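Local coordinates for endo-pectate lyase (Erwinia chrysanthemi, PDB 3B4N), which is an endo-acting pectate lyase that cleaves galacturonan by elimination with calcium as cofactor, and probably also acts on highly methylated pectins, at residues A[33-41]-A[85-93]; A[252-260]-A[312-322]. All coordinates share one frame; numbering follows the deposited sequence.

Contact 1 (A[33-41]-A[85-93]). With EDO (1,2-ethanediol), chain G.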
loop_
_atom_site.group_PDB
_atom_site.type_symbol
_atom_site.label_atom_id
_atom_site.label_comp_id
_atom_site.label_asym_id
_atom_site.label_seq_id
_atom_site.Cartn_x
_atom_site.Cartn_y
_atom_site.Cartn_z
ATOM N N ASN A 33 12.380 -8.839 7.585
ATOM C CA ASN A 33 12.530 -8.791 6.139
ATOM C C ASN A 33 11.136 -8.892 5.560
ATOM O O ASN A 33 10.429 -9.872 5.798
ATOM C CB ASN A 33 13.372 -9.960 5.634
ATOM C CG ASN A 33 14.830 -9.828 6.009
ATOM O OD1 ASN A 33 15.528 -10.828 6.210
ATOM N ND2 ASN A 33 15.310 -8.595 6.080
ATOM N N TYR A 34 10.725 -7.867 4.829
ATOM C CA TYR A 34 9.410 -7.867 4.208
ATOM C C TYR A 34 9.523 -8.282 2.757
ATOM O O TYR A 34 10.399 -7.809 2.027
ATOM C CB TYR A 34 8.770 -6.479 4.281
ATOM C CG TYR A 34 8.289 -6.096 5.657
ATOM C CD1 TYR A 34 7.024 -6.460 6.101
ATOM C CD2 TYR A 34 9.119 -5.395 6.525
ATOM C CE1 TYR A 34 6.592 -6.130 7.394
ATOM C CE2 TYR A 34 8.704 -5.063 7.806
ATOM C CZ TYR A 34 7.445 -5.432 8.233
ATOM O OH TYR A 34 7.053 -5.101 9.510
ATOM N N LEU A 35 8.646 -9.191 2.352
ATOM C CA LEU A 35 8.608 -9.649 0.976
ATOM C C LEU A 35 7.322 -9.164 0.337
ATOM O O LEU A 35 6.264 -9.169 0.962
ATOM C CB LEU A 35 8.623 -11.173 0.903
ATOM C CG LEU A 35 9.827 -11.886 1.504
ATOM C CD1 LEU A 35 9.663 -13.397 1.312
ATOM C CD2 LEU A 35 11.100 -11.395 0.831
ATOM N N GLY A 36 7.433 -8.748 -0.916
ATOM C CA GLY A 36 6.273 -8.317 -1.669
ATOM C C GLY A 36 6.418 -8.912 -3.055
ATOM O O GLY A 36 7.491 -8.833 -3.666
ATOM N N TRP A 37 5.362 -9.533 -3.568
ATOM C CA TRP A 37 5.454 -10.100 -4.901
ATOM C C TRP A 37 4.191 -9.859 -5.689
ATOM O O TRP A 37 3.152 -9.501 -5.136
ATOM C CB TRP A 37 5.729 -11.613 -4.835
ATOM C CG TRP A 37 4.663 -12.423 -4.129
ATOM C CD1 TRP A 37 3.601 -13.070 -4.701
ATOM C CD2 TRP A 37 4.551 -12.640 -2.719
ATOM N NE1 TRP A 37 2.836 -13.676 -3.731
ATOM C CE2 TRP A 37 3.396 -13.428 -2.505
ATOM C CE3 TRP A 37 5.316 -12.242 -1.613
ATOM C CZ2 TRP A 37 2.985 -13.826 -1.225
ATOM C CZ3 TRP A 37 4.911 -12.635 -0.342
ATOM C CH2 TRP A 37 3.754 -13.420 -0.159
ATOM N N SER A 38 4.307 -10.017 -6.999
ATOM C CA SER A 38 3.155 -9.919 -7.874
ATOM C C SER A 38 3.186 -11.211 -8.676
ATOM O O SER A 38 4.251 -11.773 -8.934
ATOM C CB SER A 38 3.247 -8.716 -8.818
ATOM O OG SER A 38 4.326 -8.845 -9.723
ATOM N N THR A 39 2.015 -11.711 -9.034
ATOM C CA THR A 39 1.947 -12.919 -9.834
ATOM C C THR A 39 0.766 -12.784 -10.774
ATOM O O THR A 39 -0.214 -12.117 -10.447
ATOM C CB THR A 39 1.771 -14.193 -8.958
ATOM O OG1 THR A 39 1.771 -15.347 -9.807
ATOM C CG2 THR A 39 0.460 -14.154 -8.171
ATOM N N ASP A 40 0.880 -13.380 -11.957
ATOM C CA ASP A 40 -0.227 -13.347 -12.903
ATOM C C ASP A 40 -0.902 -14.717 -12.978
ATOM O O ASP A 40 -1.699 -14.976 -13.881
ATOM C CB ASP A 40 0.232 -12.897 -14.292
ATOM C CG ASP A 40 1.438 -13.651 -14.784
ATOM O OD1 ASP A 40 1.658 -14.788 -14.329
ATOM O OD2 ASP A 40 2.166 -13.104 -15.641
ATOM N N GLU A 41 -0.573 -15.599 -12.033
ATOM C CA GLU A 41 -1.216 -16.914 -11.988
ATOM C C GLU A 41 -2.675 -16.631 -11.623
ATOM O O GLU A 41 -2.953 -15.958 -10.634
ATOM C CB GLU A 41 -0.554 -17.809 -10.929
ATOM C CG GLU A 41 -1.376 -19.048 -10.561
ATOM C CD GLU A 41 -1.751 -19.882 -11.769
ATOM O OE1 GLU A 41 -2.918 -20.330 -11.845
ATOM O OE2 GLU A 41 -0.883 -20.093 -12.640
ATOM N N TRP A 85 18.501 -15.473 1.360
ATOM C CA TRP A 85 17.932 -15.445 0.020
ATOM C C TRP A 85 16.516 -15.974 0.190
ATOM O O TRP A 85 16.272 -16.920 0.962
ATOM C CB TRP A 85 18.700 -16.355 -0.943
ATOM C CG TRP A 85 19.923 -15.730 -1.523
ATOM C CD1 TRP A 85 20.066 -15.213 -2.777
ATOM C CD2 TRP A 85 21.166 -15.517 -0.853
ATOM N NE1 TRP A 85 21.324 -14.684 -2.930
ATOM C CE2 TRP A 85 22.022 -14.857 -1.764
ATOM C CE3 TRP A 85 21.640 -15.818 0.429
ATOM C CZ2 TRP A 85 23.329 -14.490 -1.432
ATOM C CZ3 TRP A 85 22.944 -15.454 0.762
ATOM C CH2 TRP A 85 23.772 -14.794 -0.171
ATOM N N TYR A 86 15.585 -15.346 -0.520
ATOM C CA TYR A 86 14.183 -15.732 -0.483
ATOM C C TYR A 86 13.621 -15.962 -1.876
ATOM O O TYR A 86 14.065 -15.360 -2.845
ATOM C CB TYR A 86 13.340 -14.628 0.154
ATOM C CG TYR A 86 13.616 -14.352 1.607
ATOM C CD1 TYR A 86 12.910 -15.012 2.610
ATOM C CD2 TYR A 86 14.546 -13.386 1.977
ATOM C CE1 TYR A 86 13.121 -14.701 3.962
ATOM C CE2 TYR A 86 14.767 -13.072 3.307
ATOM C CZ TYR A 86 14.054 -13.728 4.292
ATOM O OH TYR A 86 14.272 -13.415 5.609
ATOM N N TRP A 87 12.634 -16.847 -1.942
ATOM C CA TRP A 87 11.900 -17.149 -3.173
ATOM C C TRP A 87 10.458 -17.362 -2.739
ATOM O O TRP A 87 10.194 -17.809 -1.624
ATOM C CB TRP A 87 12.335 -18.469 -3.818
ATOM C CG TRP A 87 13.694 -18.504 -4.404
ATOM C CD1 TRP A 87 14.029 -18.351 -5.720
ATOM C CD2 TRP A 87 14.911 -18.760 -3.705
ATOM N NE1 TRP A 87 15.383 -18.507 -5.882
ATOM C CE2 TRP A 87 15.950 -18.759 -4.660
ATOM C CE3 TRP A 87 15.227 -18.990 -2.357
ATOM C CZ2 TRP A 87 17.285 -18.984 -4.314
ATOM C CZ3 TRP A 87 16.558 -19.215 -2.009
ATOM C CH2 TRP A 87 17.570 -19.209 -2.988
ATOM N N VAL A 88 9.521 -17.040 -3.618
ATOM C CA VAL A 88 8.115 -17.286 -3.345
ATOM C C VAL A 88 7.608 -18.181 -4.472
ATOM O O VAL A 88 7.817 -17.905 -5.657
ATOM C CB VAL A 88 7.286 -15.986 -3.282
ATOM C CG1 VAL A 88 5.792 -16.317 -3.319
ATOM C CG2 VAL A 88 7.611 -15.235 -1.998
ATOM N N ASP A 89 6.982 -19.280 -4.078
ATOM C CA ASP A 89 6.428 -20.257 -4.998
ATOM C C ASP A 89 4.908 -20.109 -4.990
ATOM O O ASP A 89 4.255 -20.386 -3.988
ATOM C CB ASP A 89 6.817 -21.663 -4.525
ATOM C CG ASP A 89 6.391 -22.763 -5.482
ATOM O OD1 ASP A 89 6.670 -23.942 -5.158
ATOM O OD2 ASP A 89 5.792 -22.470 -6.538
ATOM N N VAL A 90 4.355 -19.645 -6.105
ATOM C CA VAL A 90 2.910 -19.496 -6.235
ATOM C C VAL A 90 2.430 -20.830 -6.817
ATOM O O VAL A 90 2.821 -21.223 -7.918
ATOM C CB VAL A 90 2.569 -18.306 -7.156
ATOM C CG1 VAL A 90 1.074 -18.246 -7.409
ATOM C CG2 VAL A 90 3.045 -17.016 -6.509
ATOM N N VAL A 91 1.607 -21.536 -6.047
ATOM C CA VAL A 91 1.112 -22.851 -6.445
ATOM C C VAL A 91 -0.317 -22.772 -6.943
ATOM O O VAL A 91 -1.203 -22.297 -6.240
ATOM C CB VAL A 91 1.181 -23.833 -5.255
ATOM C CG1 VAL A 91 0.741 -25.221 -5.699
ATOM C CG2 VAL A 91 2.595 -23.868 -4.686
ATOM N N SER A 92 -0.539 -23.243 -8.166
ATOM C CA SER A 92 -1.870 -23.211 -8.746
ATOM C C SER A 92 -2.698 -24.397 -8.273
ATOM O O SER A 92 -2.180 -25.331 -7.660
ATOM C CB SER A 92 -1.787 -23.255 -10.274
ATOM O OG SER A 92 -1.488 -24.576 -10.712
ATOM N N GLU A 93 -3.990 -24.352 -8.566
ATOM C CA GLU A 93 -4.883 -25.438 -8.198
ATOM C C GLU A 93 -4.447 -26.720 -8.901
ATOM O O GLU A 93 -4.730 -27.826 -8.420
ATOM C CB GLU A 93 -6.309 -25.083 -8.593
ATOM C CG GLU A 93 -6.890 -23.953 -7.774
ATOM C CD GLU A 93 -8.281 -23.581 -8.218
ATOM O OE1 GLU A 93 -8.881 -22.691 -7.588
ATOM O OE2 GLU A 93 -8.769 -24.186 -9.196
HETATM C C1 EDO G . 4.213 -11.321 -12.333
HETATM O O1 EDO G . 3.192 -10.342 -11.740
HETATM C C2 EDO G . 5.184 -10.693 -13.341
HETATM O O2 EDO G . 5.996 -9.597 -12.585
#

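Contact 2 (A[252-260]-A[312-322])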
loop_
_atom_site.group_PDB
_atom_site.type_symbol
_atom_site.label_atom_id
_atom_site.label_comp_id
_atom_site.label_asym_id
_atom_site.label_seq_id
_atom_site.Cartn_x
_atom_site.Cartn_y
_atom_site.Cartn_z
ATOM N N ARG A 252 -7.624 9.079 3.031
ATOM C CA ARG A 252 -8.390 10.268 3.351
ATOM C C ARG A 252 -9.116 10.798 2.127
ATOM O O ARG A 252 -8.513 11.023 1.071
ATOM C CB ARG A 252 -7.482 11.372 3.898
ATOM C CG ARG A 252 -8.220 12.643 4.340
ATOM C CD ARG A 252 -9.251 12.358 5.441
ATOM N NE ARG A 252 -9.641 13.572 6.168
ATOM C CZ ARG A 252 -10.803 14.209 6.031
ATOM N NH1 ARG A 252 -11.051 15.304 6.747
ATOM N NH2 ARG A 252 -11.723 13.754 5.192
ATOM N N SER A 253 -10.425 10.955 2.260
ATOM C CA SER A 253 -11.217 11.568 1.207
ATOM C C SER A 253 -10.849 13.037 1.418
ATOM O O SER A 253 -10.971 13.545 2.527
ATOM C CB SER A 253 -12.701 11.375 1.480
ATOM O OG SER A 253 -13.471 12.178 0.603
ATOM N N CYS A 254 -10.387 13.722 0.378
ATOM C CA CYS A 254 -9.973 15.109 0.544
ATOM C C CYS A 254 -10.935 15.936 1.395
ATOM O O CYS A 254 -12.107 16.076 1.063
ATOM C CB CYS A 254 -9.803 15.765 -0.813
ATOM S SG CYS A 254 -8.834 17.295 -0.687
ATOM N N GLY A 255 -10.416 16.512 2.474
ATOM C CA GLY A 255 -11.261 17.288 3.367
ATOM C C GLY A 255 -11.611 18.710 2.959
ATOM O O GLY A 255 -12.724 19.166 3.226
ATOM N N ASP A 256 -10.684 19.398 2.294
ATOM C CA ASP A 256 -10.888 20.795 1.908
ATOM C C ASP A 256 -10.399 21.154 0.505
ATOM O O ASP A 256 -9.940 22.271 0.277
ATOM C CB ASP A 256 -10.167 21.691 2.912
ATOM C CG ASP A 256 -8.680 21.384 2.993
ATOM O OD1 ASP A 256 -8.171 20.687 2.089
ATOM O OD2 ASP A 256 -8.018 21.838 3.951
ATOM N N CYS A 257 -10.491 20.213 -0.424
ATOM C CA CYS A 257 -10.052 20.437 -1.801
ATOM C C CYS A 257 -10.787 21.580 -2.506
ATOM O O CYS A 257 -11.901 21.944 -2.130
ATOM C CB CYS A 257 -10.254 19.150 -2.623
ATOM S SG CYS A 257 -8.845 17.996 -2.591
ATOM N N SER A 258 -10.146 22.162 -3.515
ATOM C CA SER A 258 -10.814 23.182 -4.306
ATOM C C SER A 258 -11.803 22.300 -5.062
ATOM O O SER A 258 -11.464 21.169 -5.427
ATOM C CB SER A 258 -9.853 23.841 -5.300
ATOM O OG SER A 258 -8.875 24.629 -4.644
ATOM N N ASN A 259 -13.015 22.793 -5.280
ATOM C CA ASN A 259 -14.032 22.021 -5.982
ATOM C C ASN A 259 -14.270 20.673 -5.298
ATOM O O ASN A 259 -14.490 19.656 -5.959
ATOM C CB ASN A 259 -13.611 21.799 -7.439
ATOM C CG ASN A 259 -14.686 21.111 -8.255
ATOM O OD1 ASN A 259 -15.850 21.514 -8.229
ATOM N ND2 ASN A 259 -14.302 20.072 -8.991
ATOM N N ASN A 260 -14.235 20.678 -3.967
ATOM C CA ASN A 260 -14.449 19.465 -3.174
ATOM C C ASN A 260 -15.886 18.960 -3.306
ATOM O O ASN A 260 -16.799 19.694 -3.700
ATOM C CB ASN A 260 -14.144 19.753 -1.694
ATOM C CG ASN A 260 -13.752 18.504 -0.910
ATOM O OD1 ASN A 260 -13.556 18.565 0.310
ATOM N ND2 ASN A 260 -13.621 17.379 -1.600
ATOM N N PHE A 312 -16.084 12.957 9.170
ATOM C CA PHE A 312 -15.762 14.384 9.126
ATOM C C PHE A 312 -16.774 15.110 8.269
ATOM O O PHE A 312 -17.575 14.493 7.569
ATOM C CB PHE A 312 -14.420 14.617 8.431
ATOM C CG PHE A 312 -13.237 14.061 9.145
ATOM C CD1 PHE A 312 -12.454 14.877 9.955
ATOM C CD2 PHE A 312 -12.870 12.730 8.969
ATOM C CE1 PHE A 312 -11.320 14.384 10.579
ATOM C CE2 PHE A 312 -11.737 12.222 9.589
ATOM C CZ PHE A 312 -10.956 13.047 10.397
ATOM N N LYS A 313 -16.698 16.437 8.314
ATOM C CA LYS A 313 -17.524 17.276 7.467
ATOM C C LYS A 313 -16.519 17.846 6.474
ATOM O O LYS A 313 -15.540 18.472 6.878
ATOM C CB LYS A 313 -18.153 18.436 8.242
ATOM C CG LYS A 313 -19.083 19.289 7.371
ATOM C CD LYS A 313 -19.498 20.584 8.066
ATOM C CE LYS A 313 -18.344 21.565 8.132
ATOM N NZ LYS A 313 -18.749 22.867 8.747
ATOM N N GLY A 314 -16.730 17.592 5.188
ATOM C CA GLY A 314 -15.834 18.121 4.176
ATOM C C GLY A 314 -16.322 19.481 3.704
ATOM O O GLY A 314 -17.503 19.793 3.837
ATOM N N VAL A 315 -15.416 20.288 3.165
ATOM C CA VAL A 315 -15.774 21.611 2.666
ATOM C C VAL A 315 -15.029 21.941 1.386
ATOM O O VAL A 315 -14.027 21.310 1.052
ATOM C CB VAL A 315 -15.436 22.737 3.684
ATOM C CG1 VAL A 315 -16.169 22.511 4.990
ATOM C CG2 VAL A 315 -13.934 22.802 3.914
ATOM N N VAL A 316 -15.540 22.931 0.662
ATOM C CA VAL A 316 -14.887 23.401 -0.551
ATOM C C VAL A 316 -13.880 24.427 -0.032
ATOM O O VAL A 316 -14.210 25.211 0.860
ATOM C CB VAL A 316 -15.898 24.083 -1.492
ATOM C CG1 VAL A 316 -15.166 24.735 -2.657
ATOM C CG2 VAL A 316 -16.901 23.055 -2.012
ATOM N N LYS A 317 -12.661 24.417 -0.567
ATOM C CA LYS A 317 -11.629 25.339 -0.104
ATOM C C LYS A 317 -12.133 26.774 -0.004
ATOM O O LYS A 317 -12.682 27.317 -0.965
ATOM C CB LYS A 317 -10.408 25.306 -1.026
ATOM C CG LYS A 317 -9.197 26.022 -0.430
ATOM C CD LYS A 317 -7.999 26.023 -1.371
ATOM C CE LYS A 317 -8.159 27.046 -2.485
ATOM N NZ LYS A 317 -8.160 28.454 -1.973
ATOM N N GLY A 318 -11.941 27.376 1.168
ATOM C CA GLY A 318 -12.366 28.749 1.383
ATOM C C GLY A 318 -13.845 28.943 1.658
ATOM O O GLY A 318 -14.295 30.070 1.871
ATOM N N GLN A 319 -14.613 27.858 1.659
ATOM C CA GLN A 319 -16.044 27.965 1.907
ATOM C C GLN A 319 -16.456 27.180 3.145
ATOM O O GLN A 319 -17.277 26.264 3.073
ATOM C CB GLN A 319 -16.832 27.473 0.688
ATOM C CG GLN A 319 -16.442 28.162 -0.612
ATOM C CD GLN A 319 -17.340 27.779 -1.775
ATOM O OE1 GLN A 319 -17.550 26.597 -2.050
ATOM N NE2 GLN A 319 -17.869 28.780 -2.470
ATOM N N GLY A 320 -15.877 27.537 4.284
ATOM C CA GLY A 320 -16.217 26.853 5.516
ATOM C C GLY A 320 -15.057 26.122 6.162
ATOM O O GLY A 320 -13.958 26.050 5.613
ATOM N N SER A 321 -15.312 25.576 7.344
ATOM C CA SER A 321 -14.294 24.853 8.094
ATOM C C SER A 321 -14.677 23.389 8.247
ATOM O O SER A 321 -15.845 23.071 8.457
ATOM C CB SER A 321 -14.131 25.471 9.483
ATOM O OG SER A 321 -13.744 26.830 9.391
ATOM N N THR A 322 -13.699 22.499 8.132
ATOM C CA THR A 322 -13.985 21.082 8.299
ATOM C C THR A 322 -14.220 20.823 9.782
ATOM O O THR A 322 -13.837 21.626 10.637
ATOM C CB THR A 322 -12.811 20.190 7.846
ATOM O OG1 THR A 322 -11.654 20.473 8.644
ATOM C CG2 THR A 322 -12.490 20.425 6.372
HETATM O O HOH W 1 -13.227 16.828 6.109
#

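Contact 1 (A[33-41]-A[85-93])
The interior of a seven-stranded beta sandwich with fibronectin type III topology is filled here by Leu35, Trp37 and Thr39 of strand 33-39 facing Tyr86, Val88 and Val90 of strand 85-92. The first strand is the middle one of the three-stranded sheet and the second an inner one of the four-stranded sheet. Their axes pass 8.9 Å apart, inclined at 38°, so side chains rather than backbone bonds join them. At the centre, Trp37 CG stands between the backbone N and the carbonyl carbon (chi1 61°), which lays the indole flat between the sheets with a face toward Val88. Val88 sits over that face: CG1 is 3.8 Å from the centroid of the Trp37 five-membered ring and only 9° off its normal, a CH-pi contact, while Val88 CG2 rests 3.8 Å from Trp37 CE3 on the six-membered part. Toward one end, Leu35 CD1 approaches Tyr86 CD1 at 3.9 Å and Leu35 CD2 packs over a face of the same ring. The phenol continues to Asn33, whose OD1 lies near the ring plane, at its edge, 2.9 Å from Tyr86 OH. Tyr86 OH is also hydrogen-bonded to Asp75 OD1, so its one proton may go to either acceptor. At the other end, Thr39 and Val90 meet tip to tip, with Thr39 OG1 3.8 Å from Val90 CG1. That hydroxyl is hydrogen-bonded to Gln21 O and accepts a hydrogen bond from Glu41 N, which makes an ST turn. On the outer face of strand 33-39, Asn163 ND2 and Asn274 ND2 of the beta helix are hydrogen-bonded to Ser38 OG and Tyr34 OH, respectively. Glu41 ends the row, its OE1 hydrogen-bonded to Lys43 N and placed 3.5 Å from Ser92 CB.

Contact 2 (A[252-260]-A[312-322])
Cys257 O is gripped by two backbone amides: Lys317 N across the contact at 3.0 Å, and, weakly, Asn260 N at the close of the type II turn 257-260. The Lys317 donor stands above the carbonyl plane, 49° out of it. A straighter bond lies two residues earlier, where Val315 N meets Gly255 O at 2.9 Å, and Gly314 CA adds a CA-H...O contact to that same oxygen. The two bonds zip together loops that follow strands 246-253 and 309-313 of the parallel beta helix, and the disulfide Cys254-Cys257 braces the first loop. Where the strands end, the Arg252 guanidinium lies flat on the Phe312 ring in a cation-pi stack, centres 4.0 Å apart and planes at 20°. A bend at chi2 (59°) brings the group over the ring, with NH1 3.5 Å from Phe312 CG. In the guanidinium plane NH1 donates to a water at 2.7 Å, which bonds weakly to Lys313 O. NH2 is hydrogen-bonded to Asn284 OD1 on the intervening strand. The arginine thus spends its N-H groups on hydrogen bonds and one face on the aromatic ring, which probably helps stabilise its positive charge.

How the contacts relate
From the N terminus, the chain first builds the small sandwich: 33-41 is met by 85-93 after a 43-residue excursion through strands 44-52, 61-66 and 72-75, so contact 1 closes its loop across the two sheets of this domain. The chain then enters the beta helix. Contact 2 opens much later, and 51 residues, including strands 264-268, 271-274, 276-284 and 290-298, separate 252-260 from 312-322. The contacts are therefore in series, neither nested nor crossed. Their centres are 41 Å apart, on opposite sides of the chain's centre: contact 1 joins opposed sheets through side chains, contact 2 joins loops of the beta helix through backbone bonds and one side-chain stack at the strand ends.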